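Local coordinates for haloacid dehalogenase domain protein hydrolase (Planctomyces limnophilus, PDB 4OVY), which is a putative phosphatase of the haloacid dehalogenase superfamily that binds calcium and probably hydrolyses phosphorylated substrates, at residues A[47-59]-A[264-276]. Residues are numbered along the deposited sequence; the frame is centred on the assembly and turned at random.
Sequences LWCEQPMYVQLAF and REFAYDRQSPFGR
With chi1 at -60°, F274 sets its CG anti to the carbonyl carbon and reaches Y54, whose own chi1 of -56° turns its ring to meet it. The pair is T-shaped, the edge of F274 directed at the face of Y54, with planes at 85° and ring centroids 5.0 Å apart. M53 covers one face of F274, with its CA 3.8 Å from the ring centroid. CD2 of L57 touches CE1 and CZ of the same ring. Backbone N of G275 donates a nearly straight hydrogen bond to OH of Y54 (3.1 Å). An alanine in place of Y54 would probably leave this N-H without its acceptor and open a gap beside the F274 edge.

Q51 bends at chi2 and serves two rings. Its CB sits over the centre of F266, 3.4 Å from the centroid, in a CH-pi contact. Its NE2 lies above the face of Y268. SG of C49 approaches F266 obliquely, 3.4 Å from CE1. OH of Y268 donates to OE2 of E50 (2.6 Å), which accepts through its anti lone pair. One water accepts from N of E50 and donates to OH of Y268 and to OE1 of E265, thereby bridging the segments. OE1 of E265 also has a hydrogen bond with OH of Y140.

The E50 side chain lies close to D44 and N234, which hold calcium here. E50 is a known calcium ligand of this protein, although in this chain it does not bind the ion. Y268 would be a second-shell residue when E50 binds the metal. The contact ties the loop after the DxDx(T/V) pattern, which leads into helix 55-67, to segment 264-276, which runs through the weakly bonded strand 267-268, beside the metal site of a HAD-type fold.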
loop_
_atom_site.group_PDB
_atom_site.type_symbol
_atom_site.label_atom_id
_atom_site.label_comp_id
_atom_site.label_asym_id
_atom_site.label_seq_id
_atom_site.Cartn_x
_atom_site.Cartn_y
_atom_site.Cartn_z
ATOM N N LEU A 47 -4.292 -16.492 -11.207
ATOM C CA LEU A 47 -5.730 -16.294 -10.987
ATOM C C LEU A 47 -6.543 -16.319 -12.283
ATOM O O LEU A 47 -7.748 -16.581 -12.257
ATOM C CB LEU A 47 -5.976 -14.963 -10.273
ATOM C CG LEU A 47 -5.419 -14.820 -8.854
ATOM C CD1 LEU A 47 -5.737 -13.455 -8.268
ATOM C CD2 LEU A 47 -5.967 -15.916 -7.945
ATOM N N TRP A 48 -5.903 -16.006 -13.408
ATOM C CA TRP A 48 -6.581 -15.996 -14.697
ATOM C C TRP A 48 -5.621 -16.278 -15.849
ATOM O O TRP A 48 -4.409 -16.340 -15.660
ATOM C CB TRP A 48 -7.338 -14.677 -14.902
ATOM C CG TRP A 48 -6.513 -13.467 -15.241
ATOM C CD1 TRP A 48 -5.167 -13.295 -15.064
ATOM C CD2 TRP A 48 -7.003 -12.233 -15.783
ATOM N NE1 TRP A 48 -4.794 -12.042 -15.479
ATOM C CE2 TRP A 48 -5.900 -11.369 -15.918
ATOM C CE3 TRP A 48 -8.268 -11.774 -16.162
ATOM C CZ2 TRP A 48 -6.024 -10.081 -16.422
ATOM C CZ3 TRP A 48 -8.385 -10.490 -16.667
ATOM C CH2 TRP A 48 -7.271 -9.663 -16.796
ATOM N N CYS A 49 -6.181 -16.423 -17.038
ATOM C CA CYS A 49 -5.439 -16.864 -18.206
ATOM C C CYS A 49 -4.482 -15.792 -18.753
ATOM O O CYS A 49 -4.835 -14.619 -18.805
ATOM C CB CYS A 49 -6.448 -17.264 -19.274
ATOM S SG CYS A 49 -5.723 -18.029 -20.718
ATOM N N GLU A 50 -3.288 -16.217 -19.176
ATOM C CA GLU A 50 -2.256 -15.315 -19.728
ATOM C C GLU A 50 -1.767 -15.755 -21.117
ATOM O O GLU A 50 -0.708 -15.322 -21.570
ATOM C CB GLU A 50 -1.059 -15.217 -18.774
ATOM C CG GLU A 50 -0.327 -16.535 -18.600
ATOM C CD GLU A 50 0.816 -16.484 -17.616
ATOM O OE1 GLU A 50 1.249 -15.377 -17.227
ATOM O OE2 GLU A 50 1.282 -17.578 -17.233
ATOM N N GLN A 51 -2.525 -16.631 -21.773
ATOM C CA GLN A 51 -2.262 -17.039 -23.146
ATOM C C GLN A 51 -3.441 -16.577 -24.000
ATOM O O GLN A 51 -4.575 -16.585 -23.526
ATOM C CB GLN A 51 -2.108 -18.560 -23.236
ATOM C CG GLN A 51 -0.954 -19.141 -22.431
ATOM C CD GLN A 51 0.422 -18.715 -22.925
ATOM O OE1 GLN A 51 0.586 -18.278 -24.060
ATOM N NE2 GLN A 51 1.426 -18.854 -22.066
ATOM N N PRO A 52 -3.186 -16.167 -25.259
ATOM C CA PRO A 52 -1.908 -16.156 -25.987
ATOM C C PRO A 52 -0.952 -15.044 -25.574
ATOM O O PRO A 52 0.185 -15.012 -26.058
ATOM C CB PRO A 52 -2.343 -15.961 -27.445
ATOM C CG PRO A 52 -3.612 -15.190 -27.345
ATOM C CD PRO A 52 -4.292 -15.664 -26.093
HETATM N N MSE A 53 -1.402 -14.137 -24.708
HETATM C CA MSE A 53 -0.528 -13.094 -24.143
HETATM C C MSE A 53 -1.115 -12.544 -22.872
HETATM O O MSE A 53 -2.298 -12.748 -22.579
HETATM C CB MSE A 53 -0.321 -11.938 -25.137
HETATM C CG MSE A 53 -1.622 -11.222 -25.479
HETATM SE SE MSE A 53 -1.338 -9.853 -26.861
HETATM C CE MSE A 53 -1.501 -11.092 -28.382
ATOM N N TYR A 54 -0.302 -11.819 -22.109
ATOM C CA TYR A 54 -0.796 -11.127 -20.921
ATOM C C TYR A 54 -1.970 -10.267 -21.360
ATOM O O TYR A 54 -1.909 -9.622 -22.418
ATOM C CB TYR A 54 0.299 -10.260 -20.279
ATOM C CG TYR A 54 1.571 -11.011 -19.907
ATOM C CD1 TYR A 54 1.514 -12.205 -19.189
ATOM C CD2 TYR A 54 2.830 -10.517 -20.255
ATOM C CE1 TYR A 54 2.666 -12.889 -18.840
ATOM C CE2 TYR A 54 3.989 -11.197 -19.903
ATOM C CZ TYR A 54 3.901 -12.387 -19.197
ATOM O OH TYR A 54 5.042 -13.086 -18.843
ATOM N N VAL A 55 -3.047 -10.262 -20.575
ATOM C CA VAL A 55 -4.242 -9.525 -20.969
ATOM C C VAL A 55 -3.945 -8.031 -21.134
ATOM O O VAL A 55 -4.485 -7.393 -22.035
ATOM C CB VAL A 55 -5.409 -9.732 -19.977
ATOM C CG1 VAL A 55 -6.595 -8.849 -20.345
ATOM C CG2 VAL A 55 -5.836 -11.198 -19.967
ATOM N N GLN A 56 -3.092 -7.474 -20.275
ATOM C CA GLN A 56 -2.718 -6.072 -20.419
ATOM C C GLN A 56 -1.965 -5.808 -21.726
ATOM O O GLN A 56 -2.056 -4.709 -22.265
ATOM C CB GLN A 56 -1.918 -5.558 -19.226
ATOM C CG GLN A 56 -1.692 -4.052 -19.266
ATOM C CD GLN A 56 -0.936 -3.533 -18.068
ATOM O OE1 GLN A 56 -0.884 -4.177 -17.027
ATOM N NE2 GLN A 56 -0.355 -2.353 -18.205
ATOM N N LEU A 57 -1.232 -6.795 -22.233
ATOM C CA LEU A 57 -0.576 -6.639 -23.539
ATOM C C LEU A 57 -1.621 -6.569 -24.658
ATOM O O LEU A 57 -1.496 -5.742 -25.575
ATOM C CB LEU A 57 0.461 -7.742 -23.782
ATOM C CG LEU A 57 1.330 -7.592 -25.039
ATOM C CD1 LEU A 57 2.016 -6.232 -25.097
ATOM C CD2 LEU A 57 2.350 -8.719 -25.105
ATOM N N ALA A 58 -2.664 -7.402 -24.569
ATOM C CA ALA A 58 -3.796 -7.320 -25.502
ATOM C C ALA A 58 -4.422 -5.917 -25.472
ATOM O O ALA A 58 -4.713 -5.338 -26.515
ATOM C CB ALA A 58 -4.846 -8.383 -25.187
ATOM N N PHE A 59 -4.629 -5.385 -24.269
ATOM C CA PHE A 59 -5.146 -4.023 -24.083
ATOM C C PHE A 59 -4.225 -2.998 -24.747
ATOM O O PHE A 59 -4.681 -2.163 -25.529
ATOM C CB PHE A 59 -5.314 -3.745 -22.578
ATOM C CG PHE A 59 -5.491 -2.297 -22.216
ATOM C CD1 PHE A 59 -6.730 -1.678 -22.338
ATOM C CD2 PHE A 59 -4.433 -1.568 -21.685
ATOM C CE1 PHE A 59 -6.905 -0.353 -21.972
ATOM C CE2 PHE A 59 -4.598 -0.241 -21.324
ATOM C CZ PHE A 59 -5.833 0.372 -21.468
ATOM N N ARG A 264 -8.415 -28.107 -21.677
ATOM C CA ARG A 264 -9.328 -27.159 -21.022
ATOM C C ARG A 264 -8.736 -25.745 -20.883
ATOM O O ARG A 264 -9.473 -24.773 -20.689
ATOM C CB ARG A 264 -9.748 -27.702 -19.658
ATOM C CG ARG A 264 -10.456 -29.048 -19.720
ATOM C CD ARG A 264 -10.927 -29.530 -18.352
ATOM N NE ARG A 264 -9.809 -29.700 -17.428
ATOM C CZ ARG A 264 -9.914 -29.853 -16.106
ATOM N NH1 ARG A 264 -11.097 -29.875 -15.505
ATOM N NH2 ARG A 264 -8.819 -29.981 -15.374
ATOM N N GLU A 265 -7.415 -25.618 -20.974
ATOM C CA GLU A 265 -6.771 -24.310 -20.831
ATOM C C GLU A 265 -5.578 -24.273 -21.782
ATOM O O GLU A 265 -5.767 -24.450 -22.989
ATOM C CB GLU A 265 -6.410 -24.035 -19.353
ATOM C CG GLU A 265 -6.310 -22.550 -18.974
ATOM C CD GLU A 265 -4.889 -22.035 -18.744
ATOM O OE1 GLU A 265 -4.723 -20.803 -18.586
ATOM O OE2 GLU A 265 -3.939 -22.843 -18.694
ATOM N N PHE A 266 -4.368 -24.064 -21.267
ATOM C CA PHE A 266 -3.161 -24.093 -22.085
ATOM C C PHE A 266 -2.100 -24.894 -21.369
ATOM O O PHE A 266 -2.051 -24.891 -20.139
ATOM C CB PHE A 266 -2.643 -22.681 -22.302
ATOM C CG PHE A 266 -3.551 -21.829 -23.125
ATOM C CD1 PHE A 266 -4.553 -21.086 -22.529
ATOM C CD2 PHE A 266 -3.399 -21.771 -24.504
ATOM C CE1 PHE A 266 -5.400 -20.298 -23.295
ATOM C CE2 PHE A 266 -4.240 -20.987 -25.274
ATOM C CZ PHE A 266 -5.242 -20.249 -24.666
ATOM N N ALA A 267 -1.258 -25.585 -22.136
ATOM C CA ALA A 267 -0.148 -26.334 -21.560
ATOM C C ALA A 267 1.140 -25.626 -21.931
ATOM O O ALA A 267 1.430 -25.436 -23.113
ATOM C CB ALA A 267 -0.138 -27.767 -22.056
ATOM N N TYR A 268 1.889 -25.206 -20.920
ATOM C CA TYR A 268 3.163 -24.525 -21.124
ATOM C C TYR A 268 3.971 -24.474 -19.839
ATOM O O TYR A 268 3.406 -24.469 -18.759
ATOM C CB TYR A 268 2.950 -23.095 -21.625
ATOM C CG TYR A 268 2.162 -22.184 -20.689
ATOM C CD1 TYR A 268 0.779 -22.143 -20.739
ATOM C CD2 TYR A 268 2.816 -21.346 -19.782
ATOM C CE1 TYR A 268 0.056 -21.309 -19.901
ATOM C CE2 TYR A 268 2.107 -20.507 -18.935
ATOM C CZ TYR A 268 0.726 -20.485 -19.005
ATOM O OH TYR A 268 0.018 -19.657 -18.180
ATOM N N ASP A 269 5.290 -24.437 -19.963
ATOM C CA ASP A 269 6.149 -24.118 -18.832
ATOM C C ASP A 269 7.492 -23.526 -19.282
ATOM O O ASP A 269 7.630 -22.295 -19.353
ATOM C CB ASP A 269 6.310 -25.295 -17.830
ATOM C CG ASP A 269 6.511 -26.658 -18.490
ATOM O OD1 ASP A 269 7.288 -26.796 -19.461
ATOM O OD2 ASP A 269 5.913 -27.631 -17.984
ATOM N N ARG A 270 8.449 -24.379 -19.629
ATOM C CA ARG A 270 9.851 -23.949 -19.772
ATOM C C ARG A 270 10.139 -23.148 -21.040
ATOM O O ARG A 270 11.111 -22.387 -21.079
ATOM C CB ARG A 270 10.786 -25.161 -19.700
ATOM C CG ARG A 270 10.678 -25.934 -18.390
ATOM C CD ARG A 270 11.772 -26.980 -18.242
ATOM N NE ARG A 270 11.480 -27.925 -17.159
ATOM C CZ ARG A 270 11.817 -27.765 -15.878
ATOM N NH1 ARG A 270 11.490 -28.694 -14.992
ATOM N NH2 ARG A 270 12.485 -26.696 -15.470
ATOM N N GLN A 271 9.300 -23.313 -22.062
ATOM C CA GLN A 271 9.522 -22.700 -23.372
ATOM C C GLN A 271 8.605 -21.512 -23.657
ATOM O O GLN A 271 8.668 -20.933 -24.733
ATOM C CB GLN A 271 9.306 -23.740 -24.482
ATOM C CG GLN A 271 10.055 -25.052 -24.304
ATOM C CD GLN A 271 11.530 -24.925 -24.607
ATOM O OE1 GLN A 271 12.241 -24.137 -23.983
ATOM N NE2 GLN A 271 12.002 -25.705 -25.571
ATOM N N SER A 272 7.756 -21.145 -22.705
ATOM C CA SER A 272 6.713 -20.172 -22.970
ATOM C C SER A 272 7.260 -18.755 -22.900
ATOM O O SER A 272 7.949 -18.411 -21.953
ATOM C CB SER A 272 5.581 -20.312 -21.956
ATOM O OG SER A 272 4.499 -19.475 -22.314
ATOM N N PRO A 273 6.954 -17.927 -23.905
ATOM C CA PRO A 273 7.317 -16.519 -23.776
ATOM C C PRO A 273 6.508 -15.798 -22.688
ATOM O O PRO A 273 6.991 -14.831 -22.115
ATOM C CB PRO A 273 7.016 -15.940 -25.160
ATOM C CG PRO A 273 6.106 -16.901 -25.828
ATOM C CD PRO A 273 6.353 -18.246 -25.211
ATOM N N PHE A 274 5.296 -16.272 -22.406
ATOM C CA PHE A 274 4.447 -15.677 -21.379
ATOM C C PHE A 274 4.295 -16.647 -20.213
ATOM O O PHE A 274 3.911 -17.795 -20.410
ATOM C CB PHE A 274 3.083 -15.323 -21.974
ATOM C CG PHE A 274 3.167 -14.340 -23.112
ATOM C CD1 PHE A 274 3.391 -12.994 -22.860
ATOM C CD2 PHE A 274 3.039 -14.759 -24.431
ATOM C CE1 PHE A 274 3.485 -12.079 -23.896
ATOM C CE2 PHE A 274 3.127 -13.846 -25.474
ATOM C CZ PHE A 274 3.357 -12.507 -25.207
ATOM N N GLY A 275 4.612 -16.189 -19.004
ATOM C CA GLY A 275 4.507 -17.035 -17.815
ATOM C C GLY A 275 5.479 -18.202 -17.802
ATOM O O GLY A 275 5.137 -19.301 -17.350
ATOM N N ARG A 276 6.697 -17.967 -18.290
ATOM C CA ARG A 276 7.722 -19.002 -18.318
ATOM C C ARG A 276 7.972 -19.548 -16.916
ATOM O O ARG A 276 8.204 -18.793 -15.976
ATOM C CB ARG A 276 9.041 -18.479 -18.904
ATOM C CG ARG A 276 10.042 -19.588 -19.217
ATOM C CD ARG A 276 11.379 -19.039 -19.689
ATOM N NE ARG A 276 11.234 -18.110 -20.810
ATOM C CZ ARG A 276 11.167 -18.449 -22.101
ATOM N NH1 ARG A 276 11.228 -19.718 -22.489
ATOM N NH2 ARG A 276 11.037 -17.500 -23.021
HETATM O O HOH W 1 -2.596 -19.074 -18.990
#